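Local atomic coordinates of coat protein (Sulfolobus turreted icosahedral virus, PDB entry 2BBD), a protein that is the major capsid protein of an archaeal virus and probably assembles into the icosahedral shell that encloses the viral genome. Residues Ile293-Ala298 against Ser307-Tyr312; Ile188-Val193 against His201-Gln206; Tyr233-Val238 against Ile273-Tyr278. One frame throughout, in Å; residues are numbered along the deposited sequence.

Interaction 1. Residues Ile293-Ala298 against Ser307-Tyr312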
loop_
_atom_site.group_PDB
_atom_site.type_symbol
_atom_site.label_atom_id
_atom_site.label_comp_id
_atom_site.label_asym_id
_atom_site.label_seq_id
_atom_site.Cartn_x
_atom_site.Cartn_y
_atom_site.Cartn_z
ATOM N N ILE A 293 21.093 -0.856 -5.357
ATOM C CA ILE A 293 20.197 -1.935 -5.739
ATOM C C ILE A 293 19.055 -1.356 -6.560
ATOM O O ILE A 293 18.405 -0.393 -6.154
ATOM C CB ILE A 293 19.636 -2.669 -4.506
ATOM C CG1 ILE A 293 20.790 -3.094 -3.587
ATOM C CG2 ILE A 293 18.863 -3.904 -4.950
ATOM C CD1 ILE A 293 20.356 -3.881 -2.350
ATOM N N GLU A 294 18.832 -1.946 -7.729
ATOM C CA GLU A 294 17.794 -1.509 -8.651
ATOM C C GLU A 294 16.842 -2.650 -8.963
ATOM O O GLU A 294 17.184 -3.823 -8.787
ATOM C CB GLU A 294 18.434 -1.066 -9.969
ATOM C CG GLU A 294 19.364 -2.138 -10.555
ATOM C CD GLU A 294 19.762 -1.900 -12.003
ATOM O OE1 GLU A 294 19.873 -0.727 -12.425
ATOM O OE2 GLU A 294 19.984 -2.899 -12.723
ATOM N N TYR A 295 15.637 -2.308 -9.408
ATOM C CA TYR A 295 14.701 -3.336 -9.837
ATOM C C TYR A 295 14.475 -3.009 -11.315
ATOM O O TYR A 295 14.369 -1.839 -11.695
ATOM C CB TYR A 295 13.412 -3.337 -8.997
ATOM C CG TYR A 295 12.332 -2.343 -9.359
ATOM C CD1 TYR A 295 11.375 -2.645 -10.323
ATOM C CD2 TYR A 295 12.220 -1.129 -8.677
ATOM C CE1 TYR A 295 10.328 -1.766 -10.597
ATOM C CE2 TYR A 295 11.182 -0.248 -8.942
ATOM C CZ TYR A 295 10.241 -0.570 -9.900
ATOM O OH TYR A 295 9.221 0.311 -10.174
ATOM N N ASP A 296 14.468 -4.047 -12.145
ATOM C CA ASP A 296 14.324 -3.892 -13.588
ATOM C C ASP A 296 13.163 -4.705 -14.137
ATOM O O ASP A 296 12.787 -5.733 -13.574
ATOM C CB ASP A 296 15.610 -4.353 -14.283
ATOM C CG ASP A 296 16.866 -3.819 -13.612
ATOM O OD1 ASP A 296 17.862 -4.567 -13.541
ATOM O OD2 ASP A 296 16.862 -2.653 -13.164
ATOM N N LEU A 297 12.614 -4.246 -15.253
ATOM C CA LEU A 297 11.508 -4.948 -15.877
ATOM C C LEU A 297 11.659 -5.085 -17.388
ATOM O O LEU A 297 12.312 -4.274 -18.042
ATOM C CB LEU A 297 10.184 -4.238 -15.581
ATOM C CG LEU A 297 9.679 -4.143 -14.137
ATOM C CD1 LEU A 297 8.403 -3.295 -14.123
ATOM C CD2 LEU A 297 9.413 -5.539 -13.562
ATOM N N ALA A 298 11.061 -6.144 -17.921
ATOM C CA ALA A 298 11.039 -6.385 -19.353
ATOM C C ALA A 298 9.572 -6.195 -19.679
ATOM O O ALA A 298 8.723 -6.912 -19.142
ATOM C CB ALA A 298 11.475 -7.812 -19.675
ATOM N N SER A 307 5.500 1.198 -8.109
ATOM C CA SER A 307 6.080 0.349 -7.088
ATOM C C SER A 307 5.657 0.787 -5.681
ATOM O O SER A 307 5.986 1.890 -5.229
ATOM C CB SER A 307 7.601 0.384 -7.202
ATOM O OG SER A 307 8.201 -0.371 -6.176
ATOM N N LEU A 308 4.917 -0.082 -5.003
ATOM C CA LEU A 308 4.469 0.196 -3.643
ATOM C C LEU A 308 5.349 -0.619 -2.703
ATOM O O LEU A 308 5.270 -1.858 -2.655
ATOM C CB LEU A 308 2.994 -0.185 -3.476
ATOM C CG LEU A 308 2.308 0.239 -2.168
ATOM C CD1 LEU A 308 0.798 0.144 -2.335
ATOM C CD2 LEU A 308 2.768 -0.633 -1.023
ATOM N N TYR A 309 6.192 0.087 -1.961
ATOM C CA TYR A 309 7.118 -0.540 -1.021
ATOM C C TYR A 309 6.605 -0.732 0.395
ATOM O O TYR A 309 6.312 0.234 1.107
ATOM C CB TYR A 309 8.400 0.275 -0.953
ATOM C CG TYR A 309 9.186 0.261 -2.230
ATOM C CD1 TYR A 309 9.879 -0.877 -2.626
ATOM C CD2 TYR A 309 9.262 1.396 -3.028
ATOM C CE1 TYR A 309 10.638 -0.878 -3.782
ATOM C CE2 TYR A 309 10.014 1.406 -4.184
ATOM C CZ TYR A 309 10.702 0.271 -4.555
ATOM O OH TYR A 309 11.466 0.288 -5.690
ATOM N N VAL A 310 6.490 -1.981 0.810
ATOM C CA VAL A 310 6.066 -2.241 2.166
ATOM C C VAL A 310 7.363 -2.388 2.956
ATOM O O VAL A 310 7.951 -3.466 3.006
ATOM C CB VAL A 310 5.229 -3.523 2.269
ATOM C CG1 VAL A 310 4.869 -3.775 3.712
ATOM C CG2 VAL A 310 3.955 -3.383 1.428
ATOM N N SER A 311 7.808 -1.280 3.545
ATOM C CA SER A 311 9.039 -1.241 4.326
ATOM C C SER A 311 8.804 -0.696 5.741
ATOM O O SER A 311 7.715 -0.224 6.068
ATOM C CB SER A 311 10.070 -0.348 3.623
ATOM O OG SER A 311 10.358 -0.802 2.309
ATOM N N TYR A 312 9.839 -0.776 6.576
ATOM C CA TYR A 312 9.782 -0.261 7.939
ATOM C C TYR A 312 11.154 0.259 8.361
ATOM O O TYR A 312 12.171 -0.050 7.735
ATOM C CB TYR A 312 9.297 -1.325 8.927
ATOM C CG TYR A 312 10.097 -2.606 8.941
ATOM C CD1 TYR A 312 9.815 -3.635 8.042
ATOM C CD2 TYR A 312 11.126 -2.797 9.866
ATOM C CE1 TYR A 312 10.529 -4.819 8.062
ATOM C CE2 TYR A 312 11.852 -3.989 9.896
ATOM C CZ TYR A 312 11.548 -4.993 8.988
ATOM O OH TYR A 312 12.266 -6.165 8.986
#

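Interaction 2. Residues Ile188-Val193 against His201-Gln206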
loop_
_atom_site.group_PDB
_atom_site.type_symbol
_atom_site.label_atom_id
_atom_site.label_comp_id
_atom_site.label_asym_id
_atom_site.label_seq_id
_atom_site.Cartn_x
_atom_site.Cartn_y
_atom_site.Cartn_z
ATOM N N ILE A 188 6.115 4.597 -5.214
ATOM C CA ILE A 188 6.955 5.394 -6.098
ATOM C C ILE A 188 6.745 5.004 -7.551
ATOM O O ILE A 188 6.926 3.845 -7.935
ATOM C CB ILE A 188 8.444 5.213 -5.751
ATOM C CG1 ILE A 188 8.664 5.509 -4.267
ATOM C CG2 ILE A 188 9.293 6.144 -6.619
ATOM C CD1 ILE A 188 10.075 5.253 -3.810
ATOM N N PRO A 189 6.352 5.974 -8.385
ATOM C CA PRO A 189 6.116 5.709 -9.803
ATOM C C PRO A 189 7.360 5.899 -10.662
ATOM O O PRO A 189 8.341 6.498 -10.228
ATOM C CB PRO A 189 5.044 6.724 -10.150
ATOM C CG PRO A 189 5.512 7.939 -9.366
ATOM C CD PRO A 189 5.920 7.341 -8.023
ATOM N N THR A 190 7.305 5.360 -11.875
ATOM C CA THR A 190 8.371 5.504 -12.862
ATOM C C THR A 190 7.634 5.553 -14.193
ATOM O O THR A 190 7.063 4.556 -14.648
ATOM C CB THR A 190 9.356 4.320 -12.894
ATOM O OG1 THR A 190 10.061 4.227 -11.646
ATOM C CG2 THR A 190 10.366 4.532 -14.018
ATOM N N PHE A 191 7.636 6.724 -14.809
ATOM C CA PHE A 191 6.939 6.907 -16.061
ATOM C C PHE A 191 7.774 6.614 -17.300
ATOM O O PHE A 191 9.002 6.652 -17.273
ATOM C CB PHE A 191 6.390 8.335 -16.133
ATOM C CG PHE A 191 5.592 8.730 -14.915
ATOM C CD1 PHE A 191 4.411 8.069 -14.594
ATOM C CD2 PHE A 191 6.050 9.739 -14.063
ATOM C CE1 PHE A 191 3.691 8.404 -13.433
ATOM C CE2 PHE A 191 5.342 10.079 -12.905
ATOM C CZ PHE A 191 4.163 9.409 -12.592
ATOM N N ASN A 192 7.065 6.283 -18.370
ATOM C CA ASN A 192 7.650 6.032 -19.672
ATOM C C ASN A 192 8.747 4.986 -19.740
ATOM O O ASN A 192 9.793 5.230 -20.330
ATOM C CB ASN A 192 8.155 7.359 -20.239
ATOM C CG ASN A 192 7.185 8.502 -19.985
ATOM O OD1 ASN A 192 6.010 8.419 -20.338
ATOM N ND2 ASN A 192 7.673 9.575 -19.366
ATOM N N VAL A 193 8.517 3.825 -19.141
ATOM C CA VAL A 193 9.495 2.750 -19.195
ATOM C C VAL A 193 9.316 2.062 -20.551
ATOM O O VAL A 193 8.257 1.504 -20.837
ATOM C CB VAL A 193 9.265 1.724 -18.090
ATOM C CG1 VAL A 193 10.284 0.596 -18.227
ATOM C CG2 VAL A 193 9.367 2.398 -16.723
ATOM N N HIS A 201 16.520 -0.955 -16.373
ATOM C CA HIS A 201 16.435 -0.208 -15.125
ATOM C C HIS A 201 15.166 0.618 -14.928
ATOM O O HIS A 201 14.838 1.478 -15.746
ATOM C CB HIS A 201 17.635 0.730 -14.998
ATOM C CG HIS A 201 17.575 1.618 -13.793
ATOM N ND1 HIS A 201 17.932 1.188 -12.533
ATOM C CD2 HIS A 201 17.151 2.897 -13.647
ATOM C CE1 HIS A 201 17.732 2.163 -11.665
ATOM N NE2 HIS A 201 17.259 3.210 -12.315
ATOM N N VAL A 202 14.465 0.355 -13.830
ATOM C CA VAL A 202 13.264 1.105 -13.493
ATOM C C VAL A 202 13.639 2.153 -12.430
ATOM O O VAL A 202 13.487 3.354 -12.652
ATOM C CB VAL A 202 12.172 0.185 -12.930
ATOM C CG1 VAL A 202 10.918 0.997 -12.631
ATOM C CG2 VAL A 202 11.869 -0.931 -13.929
ATOM N N ALA A 203 14.142 1.692 -11.288
ATOM C CA ALA A 203 14.540 2.590 -10.204
ATOM C C ALA A 203 15.491 1.919 -9.219
ATOM O O ALA A 203 15.681 0.702 -9.251
ATOM C CB ALA A 203 13.295 3.085 -9.448
ATOM N N TYR A 204 16.087 2.729 -8.346
ATOM C CA TYR A 204 16.981 2.228 -7.302
ATOM C C TYR A 204 16.186 2.251 -6.008
ATOM O O TYR A 204 15.327 3.113 -5.823
ATOM C CB TYR A 204 18.202 3.139 -7.130
ATOM C CG TYR A 204 19.161 3.152 -8.300
ATOM C CD1 TYR A 204 19.997 2.064 -8.562
ATOM C CD2 TYR A 204 19.234 4.259 -9.144
ATOM C CE1 TYR A 204 20.883 2.082 -9.645
ATOM C CE2 TYR A 204 20.108 4.289 -10.219
ATOM C CZ TYR A 204 20.928 3.201 -10.468
ATOM O OH TYR A 204 21.772 3.239 -11.557
ATOM N N LEU A 205 16.443 1.295 -5.127
ATOM C CA LEU A 205 15.755 1.283 -3.841
ATOM C C LEU A 205 16.562 2.218 -2.951
ATOM O O LEU A 205 17.783 2.093 -2.867
ATOM C CB LEU A 205 15.756 -0.111 -3.213
ATOM C CG LEU A 205 15.278 -1.315 -4.024
ATOM C CD1 LEU A 205 14.886 -2.415 -3.051
ATOM C CD2 LEU A 205 14.106 -0.942 -4.912
ATOM N N GLN A 206 15.902 3.162 -2.298
ATOM C CA GLN A 206 16.630 4.074 -1.430
ATOM C C GLN A 206 17.002 3.397 -0.130
ATOM O O GLN A 206 16.272 2.551 0.377
ATOM C CB GLN A 206 15.800 5.313 -1.132
ATOM C CG GLN A 206 14.482 5.012 -0.473
ATOM C CD GLN A 206 13.682 6.270 -0.210
ATOM O OE1 GLN A 206 14.007 7.055 0.685
ATOM N NE2 GLN A 206 12.637 6.479 -1.004
HETATM O O HOH W 1 12.669 5.739 -11.428
#

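Interaction 3. Residues Tyr233-Val238 against Ile273-Tyr278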
loop_
_atom_site.group_PDB
_atom_site.type_symbol
_atom_site.label_atom_id
_atom_site.label_comp_id
_atom_site.label_asym_id
_atom_site.label_seq_id
_atom_site.Cartn_x
_atom_site.Cartn_y
_atom_site.Cartn_z
ATOM N N TYR A 233 11.256 -9.837 -14.268
ATOM C CA TYR A 233 11.578 -8.935 -13.163
ATOM C C TYR A 233 12.991 -9.256 -12.699
ATOM O O TYR A 233 13.373 -10.419 -12.595
ATOM C CB TYR A 233 10.616 -9.127 -11.986
ATOM C CG TYR A 233 11.035 -8.370 -10.740
ATOM C CD1 TYR A 233 10.591 -7.069 -10.504
ATOM C CD2 TYR A 233 11.897 -8.952 -9.804
ATOM C CE1 TYR A 233 10.990 -6.365 -9.367
ATOM C CE2 TYR A 233 12.306 -8.252 -8.662
ATOM C CZ TYR A 233 11.847 -6.965 -8.453
ATOM O OH TYR A 233 12.238 -6.273 -7.333
ATOM N N GLU A 234 13.754 -8.219 -12.390
ATOM C CA GLU A 234 15.131 -8.408 -11.972
ATOM C C GLU A 234 15.536 -7.448 -10.853
ATOM O O GLU A 234 15.323 -6.239 -10.960
ATOM C CB GLU A 234 16.031 -8.195 -13.189
ATOM C CG GLU A 234 17.472 -8.629 -13.040
ATOM C CD GLU A 234 18.286 -8.310 -14.290
ATOM O OE1 GLU A 234 17.722 -8.383 -15.403
ATOM O OE2 GLU A 234 19.485 -7.993 -14.159
ATOM N N LEU A 235 16.094 -8.000 -9.776
ATOM C CA LEU A 235 16.583 -7.203 -8.654
ATOM C C LEU A 235 18.092 -7.394 -8.716
ATOM O O LEU A 235 18.601 -8.498 -8.490
ATOM C CB LEU A 235 16.046 -7.718 -7.316
ATOM C CG LEU A 235 16.466 -6.828 -6.140
ATOM C CD1 LEU A 235 15.812 -5.449 -6.289
ATOM C CD2 LEU A 235 16.076 -7.477 -4.809
ATOM N N LYS A 236 18.808 -6.319 -9.020
ATOM C CA LYS A 236 20.251 -6.412 -9.179
ATOM C C LYS A 236 21.091 -5.454 -8.339
ATOM O O LYS A 236 20.744 -4.281 -8.173
ATOM C CB LYS A 236 20.577 -6.217 -10.666
ATOM C CG LYS A 236 22.045 -6.284 -11.047
ATOM C CD LYS A 236 22.194 -5.934 -12.526
ATOM C CE LYS A 236 23.634 -6.036 -13.006
ATOM N NZ LYS A 236 23.752 -5.658 -14.455
ATOM N N ILE A 237 22.199 -5.974 -7.815
ATOM C CA ILE A 237 23.135 -5.183 -7.023
ATOM C C ILE A 237 24.061 -4.557 -8.058
ATOM O O ILE A 237 24.785 -5.268 -8.754
ATOM C CB ILE A 237 23.988 -6.075 -6.071
ATOM C CG1 ILE A 237 23.081 -6.954 -5.204
ATOM C CG2 ILE A 237 24.873 -5.203 -5.179
ATOM C CD1 ILE A 237 22.097 -6.191 -4.352
ATOM N N VAL A 238 24.030 -3.234 -8.170
ATOM C CA VAL A 238 24.858 -2.531 -9.142
ATOM C C VAL A 238 26.185 -2.041 -8.568
ATOM O O VAL A 238 27.150 -1.844 -9.309
ATOM C CB VAL A 238 24.102 -1.316 -9.730
ATOM C CG1 VAL A 238 25.012 -0.525 -10.659
ATOM C CG2 VAL A 238 22.872 -1.789 -10.488
ATOM N N ILE A 273 6.935 -8.951 -4.730
ATOM C CA ILE A 273 8.246 -9.523 -4.466
ATOM C C ILE A 273 8.479 -9.570 -2.968
ATOM O O ILE A 273 8.712 -8.533 -2.345
ATOM C CB ILE A 273 9.405 -8.676 -5.058
ATOM C CG1 ILE A 273 9.353 -8.681 -6.582
ATOM C CG2 ILE A 273 10.739 -9.204 -4.551
ATOM C CD1 ILE A 273 8.343 -7.715 -7.148
ATOM N N ASP A 274 8.403 -10.760 -2.385
ATOM C CA ASP A 274 8.673 -10.901 -0.961
ATOM C C ASP A 274 10.172 -11.126 -0.851
ATOM O O ASP A 274 10.670 -12.219 -1.119
ATOM C CB ASP A 274 7.905 -12.084 -0.368
ATOM C CG ASP A 274 6.412 -11.825 -0.285
ATOM O OD1 ASP A 274 5.688 -12.140 -1.248
ATOM O OD2 ASP A 274 5.964 -11.287 0.744
ATOM N N PHE A 275 10.883 -10.073 -0.468
ATOM C CA PHE A 275 12.332 -10.112 -0.352
ATOM C C PHE A 275 12.925 -11.249 0.477
ATOM O O PHE A 275 13.947 -11.814 0.088
ATOM C CB PHE A 275 12.833 -8.756 0.147
ATOM C CG PHE A 275 12.522 -7.621 -0.797
ATOM C CD1 PHE A 275 13.140 -7.546 -2.042
ATOM C CD2 PHE A 275 11.581 -6.647 -0.455
ATOM C CE1 PHE A 275 12.827 -6.515 -2.944
ATOM C CE2 PHE A 275 11.258 -5.618 -1.340
ATOM C CZ PHE A 275 11.885 -5.552 -2.593
ATOM N N ARG A 276 12.297 -11.608 1.594
ATOM C CA ARG A 276 12.828 -12.684 2.426
ATOM C C ARG A 276 12.930 -13.998 1.657
ATOM O O ARG A 276 13.638 -14.912 2.074
ATOM C CB ARG A 276 11.968 -12.900 3.671
ATOM C CG ARG A 276 10.574 -13.394 3.369
ATOM C CD ARG A 276 9.870 -13.870 4.632
ATOM N NE ARG A 276 8.471 -14.204 4.374
ATOM C CZ ARG A 276 8.052 -15.026 3.412
ATOM N NH1 ARG A 276 8.921 -15.618 2.598
ATOM N NH2 ARG A 276 6.754 -15.257 3.260
ATOM N N LYS A 277 12.216 -14.092 0.543
ATOM C CA LYS A 277 12.248 -15.297 -0.277
ATOM C C LYS A 277 13.499 -15.327 -1.152
ATOM O O LYS A 277 13.774 -16.324 -1.817
ATOM C CB LYS A 277 11.010 -15.373 -1.179
ATOM C CG LYS A 277 9.703 -15.672 -0.467
ATOM C CD LYS A 277 8.575 -15.746 -1.479
ATOM C CE LYS A 277 7.217 -15.956 -0.828
ATOM N NZ LYS A 277 7.087 -17.276 -0.154
ATOM N N TYR A 278 14.247 -14.230 -1.158
ATOM C CA TYR A 278 15.454 -14.144 -1.968
ATOM C C TYR A 278 16.661 -13.687 -1.158
ATOM O O TYR A 278 17.787 -13.682 -1.646
ATOM C CB TYR A 278 15.233 -13.199 -3.150
ATOM C CG TYR A 278 14.113 -13.628 -4.062
ATOM C CD1 TYR A 278 12.784 -13.320 -3.767
ATOM C CD2 TYR A 278 14.379 -14.362 -5.217
ATOM C CE1 TYR A 278 11.748 -13.736 -4.605
ATOM C CE2 TYR A 278 13.353 -14.783 -6.055
ATOM C CZ TYR A 278 12.044 -14.469 -5.745
ATOM O OH TYR A 278 11.038 -14.906 -6.566
#

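Interaction 1. Residues Ile293-Ala298 against Ser307-Tyr312
Tyr295 reaches from segment 293-298 across to Ser307 and Tyr309 of segment 307-312. Its CG lies between the backbone N and the carbonyl carbon (chi1 82°), and this sends the ring out towards the other strand. Ser307 CB sits near the phenol end, with Tyr295 OH 3.4 Å from Ser307 CB. The hydroxyl of Tyr309 approaches the CD2-CE2 bond of the same ring obliquely, where Tyr309 OH is 3.3 Å from Tyr295 CE2 and 3.4 Å from Tyr295 CD2. No hydrogen bond joins the segments. Ser307 OG lies over one face of the Tyr309 ring, 3.0 Å above its plane and away from its centre, and is hydrogen-bonded to Gln214 OE1. Tyr211 makes an edge-to-face contact with the Tyr309 ring.

This small, buried group of three residues is the tight part of the contact. The backbones stay well apart even here, with Tyr295 CA 9.8 Å from Ser307 CA. Further along, segment 307-312 runs away from segment 293-298. Val310 and Tyr312 make no contact with it, and both are partly exposed. Strands 293-299 and 303-313 belong to different sheets. Side chains filling the space between two facing sheets, one strand following the other in the chain, are characteristic of a jelly-roll sandwich, here the C-terminal one of a double jelly-roll capsid protein.

Interaction 2. Residues Ile188-Val193 against His201-Gln206
Val202 O accepts a hydrogen bond from a water that bridges to Thr190 across the contact. The water oxygen is 2.8 Å from Val202 O and 3.0 Å from Thr190 OG1. No direct hydrogen bond links segments 188-193 and 201-206; this water supplies a polar link between them. Thr190 also packs on Val202 itself. Val202 CG1 comes within 3.5 Å of Thr190 OG1 and 3.7 Å of Thr190 CB. Thr190 CG2 lies 3.6 Å from Val202 O. The threonine places OG1 beside its backbone N (chi1 -64°), with CG2 anti to that N. Both branches therefore meet Val202, and the hydroxyl can also hold the water. Ala203 CB adds a looser contact at 4.1 Å from Thr190 OG1.

Val202 and Ala203 both face Tyr295 on the neighbouring strand, which makes a classic beta bulge. At the outer margin Ile188 and Gln206 touch lightly, with Ile188 CD1 4.0 Å from Gln206 NE2. Gln206 is exposed there, while Val202 is buried. Backbone bonds tie the two segments into different sheets: Ile188 pairs with Ser307 and Thr190 with Val305, whereas Val202 and Ala203 pair with Tyr295. The chain thus passes from one sheet to the other within a few residues, a crossing characteristic of successive strands in a jelly-roll sandwich.

Interaction 3. Residues Tyr233-Val238 against Ile273-Tyr278
With chi1 at 171°, the Tyr233 ring swings to the side of the carbonyl carbon, and Ile273 turns CG1 toward its own backbone N (chi1 -66°). These torsions extend the two side chains toward each other from opposite directions. Ile273 CG1 settles over one face of the Tyr233 ring in a CH-pi contact. Ile273 CG1 lies 3.8 Å from the Tyr233 ring centroid, 22° off the ring normal. The closest pair is Tyr233 CZ and Ile273 CG1 at 3.6 Å. Ile273 CD1 comes within 3.7 Å of Tyr233 CE1. The phenol oxygen is hydrogen-bonded to Gln214.

The contact joins the two sheets of a jelly-roll sandwich, with strand 230-237 in one and strand 270-284 in the other. Leu253 of helix 250-261 packs against both Tyr233 and Ile273. Strand 270-284 is interrupted by a short 3-10 turn at 275-277. The turn is held by backbone bonds from Lys277 N to Asp274 O (2.9 Å) and from Tyr278 N to Phe275 O (2.7 Å). Phe275 begins this turn and still sends its ring inward. Leu235 CD2 meets the ring at its edge, near the ring plane, 3.9 Å from Phe275 CE1. The leucine and phenylalanine side chains cross at about a right angle. Tyr211 and Gln214 of strand 210-219 also touch the Phe275 ring.

All three contacts lie between the four-stranded sheet and the part of the eight-stranded sheet built from strands 182-193, 303-313, 210-219 and 270-284, which face each other in the C-terminal jelly roll. Strands 200-204, 293-299 and 230-237 supply the four-stranded side. Along the chain, interaction 2 closes first, then interaction 3, then interaction 1. The centre of interaction 1 lies about 8 Å from each of the other two centres, which are about 15 Å apart. Interaction 1 touches both neighbours, through backbone bonds such as Ser307 O to Ile188 N and Asp296 N to Glu234 O. The contacts thus form a continuous band through the sandwich, consistent with the double jelly-roll fold of this capsid protein lineage.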